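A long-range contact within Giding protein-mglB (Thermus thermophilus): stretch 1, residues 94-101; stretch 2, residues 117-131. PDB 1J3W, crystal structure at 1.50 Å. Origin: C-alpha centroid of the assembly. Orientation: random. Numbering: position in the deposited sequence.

Stretch 1 94-101: LYVDEAGE
Stretch 2 117-131: KVKLHGKRASEALAR

Residues 94-98 form the end of a strand that begins earlier in the chain, with phi/psi near -130/130 until Glu98 relaxes to -65/135; residues 117-131 belong to a longer helix near -65/-41. Their N-to-C directions differ by 36°, and the axes approach to 8.2 Å. The gap narrows along the register, from 7.6 Å between Tyr95 CA and Val118 CA to 4.3 Å between Ala99 CA and Ala130 CA. Strand alternation turns Tyr95 and Asp97 toward the helix, while Leu94 points away.

The polar centre is Asp97 (chi1 -168°, t; chi2 24°). Its OD2 forms a salt bridge with Lys123 NZ at 2.8 Å, and NZ also makes a weak hydrogen bond to Asp97 OD1 at 3.2 Å. Lys123 (t, p, p, t) starts sideways, but its flexible chain brings the charge back to the buried carboxylate. Ser126, chi1 64° (p), places OG 2.6 Å from Asp97 OD2 and 2.9 Å from Lys123 O; its single proton could serve either acceptor. One water donates to Glu98 O (2.9 Å) and to Ser126 OG (3.0 Å), bridging strand end and helix.

The apolar packing begins at Tyr95 (chi1 174°, t; chi2 84°), whose CB lies 3.8 Å from Val118 CG1 (Val118 chi1 170°, t). The Tyr95 ring packs obliquely against Val118, Lys119, Gly122 and Lys123, and Tyr95 OH comes to 3.6 Å from Lys123 N. Gly122 leaves room for it: a CB there would lie 2.7 Å from Tyr95 CE2, a clash.

Small residues suit the close end. Ala99 (-119/75) sets CB 4.0 Å from Leu129 CB (Leu129 m, t) and CA 3.6 Å from Ser126 O. Gly100 N approaches Ala130 CB to 3.4 Å. At 88/-175, Gly100 adopts a backbone conformation in which a CB would jam against the preceding carbonyl oxygen, so glycine fits.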

# COMPACT_ATOMS: atom_id res chain seq x y z
N LEU B 94 -10.13 -1.23 14.83
CA LEU B 94 -9.20 -0.12 14.69
C LEU B 94 -9.93 1.08 14.09
O LEU B 94 -10.61 0.95 13.07
CB LEU B 94 -8.05 -0.54 13.78
CG LEU B 94 -6.93 0.46 13.46
CD1 LEU B 94 -6.11 0.72 14.71
CD2 LEU B 94 -6.05 -0.11 12.36
N TYR B 95 -9.79 2.23 14.74
CA TYR B 95 -10.39 3.47 14.27
C TYR B 95 -9.25 4.45 14.02
O TYR B 95 -8.42 4.67 14.90
CB TYR B 95 -11.32 4.06 15.33
CG TYR B 95 -11.87 5.43 14.99
CD1 TYR B 95 -13.00 5.57 14.19
CD2 TYR B 95 -11.25 6.59 15.47
CE1 TYR B 95 -13.51 6.82 13.87
CE2 TYR B 95 -11.75 7.85 15.15
CZ TYR B 95 -12.88 7.96 14.35
OH TYR B 95 -13.37 9.20 14.02
N VAL B 96 -9.21 5.03 12.83
CA VAL B 96 -8.19 6.00 12.49
C VAL B 96 -8.86 7.22 11.88
O VAL B 96 -9.73 7.09 11.01
CB VAL B 96 -7.18 5.42 11.47
CG1 VAL B 96 -6.11 6.46 11.15
CG2 VAL B 96 -6.55 4.16 12.02
N ASP B 97 -8.48 8.41 12.34
CA ASP B 97 -9.07 9.63 11.82
C ASP B 97 -7.99 10.70 11.74
O ASP B 97 -7.08 10.75 12.57
CB ASP B 97 -10.22 10.09 12.72
CG ASP B 97 -11.06 11.20 12.08
OD1 ASP B 97 -11.07 11.31 10.84
OD2 ASP B 97 -11.72 11.94 12.83
N GLU B 98 -8.06 11.53 10.71
CA GLU B 98 -7.09 12.59 10.53
C GLU B 98 -7.17 13.60 11.66
O GLU B 98 -8.26 14.02 12.06
CB GLU B 98 -7.31 13.30 9.20
CG GLU B 98 -6.71 12.60 8.00
CD GLU B 98 -6.83 13.42 6.73
OE1 GLU B 98 -6.56 14.64 6.78
OE2 GLU B 98 -7.19 12.85 5.69
N ALA B 99 -6.01 13.98 12.17
CA ALA B 99 -5.91 14.99 13.23
C ALA B 99 -5.09 16.09 12.58
O ALA B 99 -3.90 16.25 12.87
CB ALA B 99 -5.19 14.42 14.44
N GLY B 100 -5.72 16.84 11.69
CA GLY B 100 -5.02 17.89 11.00
C GLY B 100 -4.38 17.29 9.77
O GLY B 100 -4.57 16.11 9.47
N GLU B 101 -3.59 18.08 9.05
CA GLU B 101 -2.96 17.60 7.83
C GLU B 101 -1.77 16.67 8.00
O GLU B 101 -1.43 15.93 7.08
CB GLU B 101 -2.54 18.80 6.98
CG GLU B 101 -3.70 19.58 6.40
CD GLU B 101 -4.58 18.73 5.51
OE1 GLU B 101 -4.06 18.19 4.51
OE2 GLU B 101 -5.79 18.60 5.81
N LYS B 117 -19.80 4.92 20.28
CA LYS B 117 -19.05 5.78 21.20
C LYS B 117 -17.66 6.03 20.63
O LYS B 117 -17.13 7.15 20.70
CB LYS B 117 -18.92 5.10 22.57
CG LYS B 117 -20.23 4.89 23.32
CD LYS B 117 -20.73 6.17 23.96
CE LYS B 117 -21.89 5.88 24.90
NZ LYS B 117 -22.25 7.07 25.72
N VAL B 118 -17.06 5.00 20.06
CA VAL B 118 -15.74 5.13 19.47
C VAL B 118 -15.72 6.21 18.39
O VAL B 118 -14.85 7.07 18.37
CB VAL B 118 -15.28 3.78 18.85
CG1 VAL B 118 -14.01 3.98 18.03
CG2 VAL B 118 -15.03 2.76 19.95
N LYS B 119 -16.71 6.17 17.50
CA LYS B 119 -16.77 7.14 16.42
C LYS B 119 -17.14 8.54 16.88
O LYS B 119 -16.59 9.53 16.38
CB LYS B 119 -17.74 6.66 15.34
CG LYS B 119 -17.35 5.29 14.80
CD LYS B 119 -18.08 4.95 13.52
CE LYS B 119 -17.58 5.81 12.36
NZ LYS B 119 -18.29 5.47 11.10
N LEU B 120 -18.07 8.63 17.82
CA LEU B 120 -18.51 9.92 18.35
C LEU B 120 -17.36 10.64 19.05
O LEU B 120 -16.96 11.74 18.66
CB LEU B 120 -19.66 9.71 19.34
CG LEU B 120 -20.15 10.96 20.09
CD1 LEU B 120 -20.70 11.95 19.10
CD2 LEU B 120 -21.21 10.57 21.10
N HIS B 121 -16.80 10.00 20.07
CA HIS B 121 -15.72 10.61 20.82
C HIS B 121 -14.40 10.59 20.07
O HIS B 121 -13.53 11.42 20.31
CB HIS B 121 -15.62 9.93 22.19
CG HIS B 121 -16.87 10.09 23.01
ND1 HIS B 121 -17.19 11.27 23.64
CD2 HIS B 121 -17.91 9.25 23.23
CE1 HIS B 121 -18.38 11.15 24.21
NE2 HIS B 121 -18.83 9.94 23.97
N GLY B 122 -14.25 9.64 19.15
CA GLY B 122 -13.05 9.58 18.34
C GLY B 122 -13.00 10.81 17.44
O GLY B 122 -11.95 11.41 17.26
N LYS B 123 -14.14 11.18 16.87
CA LYS B 123 -14.20 12.36 16.00
C LYS B 123 -13.91 13.62 16.81
O LYS B 123 -13.19 14.52 16.36
CB LYS B 123 -15.58 12.46 15.34
CG LYS B 123 -15.77 13.69 14.47
CD LYS B 123 -14.74 13.76 13.35
CE LYS B 123 -14.90 12.61 12.36
NZ LYS B 123 -13.90 12.69 11.26
N ARG B 124 -14.46 13.70 18.01
CA ARG B 124 -14.21 14.87 18.84
C ARG B 124 -12.73 14.95 19.19
O ARG B 124 -12.13 16.03 19.20
CB ARG B 124 -15.04 14.81 20.12
CG ARG B 124 -16.53 14.97 19.89
CD ARG B 124 -17.30 14.83 21.18
NE ARG B 124 -18.72 15.10 20.98
CZ ARG B 124 -19.65 14.96 21.92
NH1 ARG B 124 -19.30 14.55 23.13
NH2 ARG B 124 -20.92 15.23 21.65
N ALA B 125 -12.12 13.80 19.45
CA ALA B 125 -10.71 13.77 19.79
C ALA B 125 -9.83 14.20 18.62
O ALA B 125 -8.89 14.98 18.81
CB ALA B 125 -10.31 12.37 20.24
N SER B 126 -10.14 13.71 17.43
CA SER B 126 -9.32 14.07 16.28
C SER B 126 -9.36 15.57 16.02
O SER B 126 -8.34 16.16 15.67
CB SER B 126 -9.76 13.30 15.03
OG SER B 126 -11.07 13.64 14.63
N GLU B 127 -10.52 16.19 16.20
CA GLU B 127 -10.60 17.63 15.99
C GLU B 127 -9.81 18.38 17.05
O GLU B 127 -9.11 19.36 16.76
CB GLU B 127 -12.04 18.13 16.03
CG GLU B 127 -12.10 19.65 15.98
CD GLU B 127 -13.49 20.19 16.13
OE1 GLU B 127 -14.16 19.86 17.13
OE2 GLU B 127 -13.91 20.97 15.25
N ALA B 128 -9.92 17.94 18.30
CA ALA B 128 -9.20 18.58 19.39
C ALA B 128 -7.70 18.47 19.16
O ALA B 128 -6.95 19.42 19.38
CB ALA B 128 -9.58 17.95 20.72
N LEU B 129 -7.26 17.29 18.72
CA LEU B 129 -5.85 17.07 18.48
C LEU B 129 -5.35 17.84 17.27
O LEU B 129 -4.19 18.24 17.21
CB LEU B 129 -5.58 15.57 18.30
CG LEU B 129 -5.76 14.78 19.60
CD1 LEU B 129 -5.96 13.30 19.30
CD2 LEU B 129 -4.54 14.99 20.49
N ALA B 130 -6.24 18.07 16.30
CA ALA B 130 -5.88 18.82 15.11
C ALA B 130 -5.50 20.24 15.53
O ALA B 130 -4.51 20.80 15.05
CB ALA B 130 -7.05 18.86 14.13
N ARG B 131 -6.28 20.81 16.44
CA ARG B 131 -6.01 22.16 16.93
C ARG B 131 -4.72 22.23 17.74
O ARG B 131 -3.95 23.18 17.62
CB ARG B 131 -7.18 22.66 17.79
CG ARG B 131 -8.45 22.92 17.02
CD ARG B 131 -9.38 23.85 17.79
NE ARG B 131 -10.55 24.23 17.01
CZ ARG B 131 -11.40 25.19 17.35
NH1 ARG B 131 -11.22 25.88 18.48
NH2 ARG B 131 -12.44 25.47 16.58
O HOH W 1 -10.73 15.52 12.33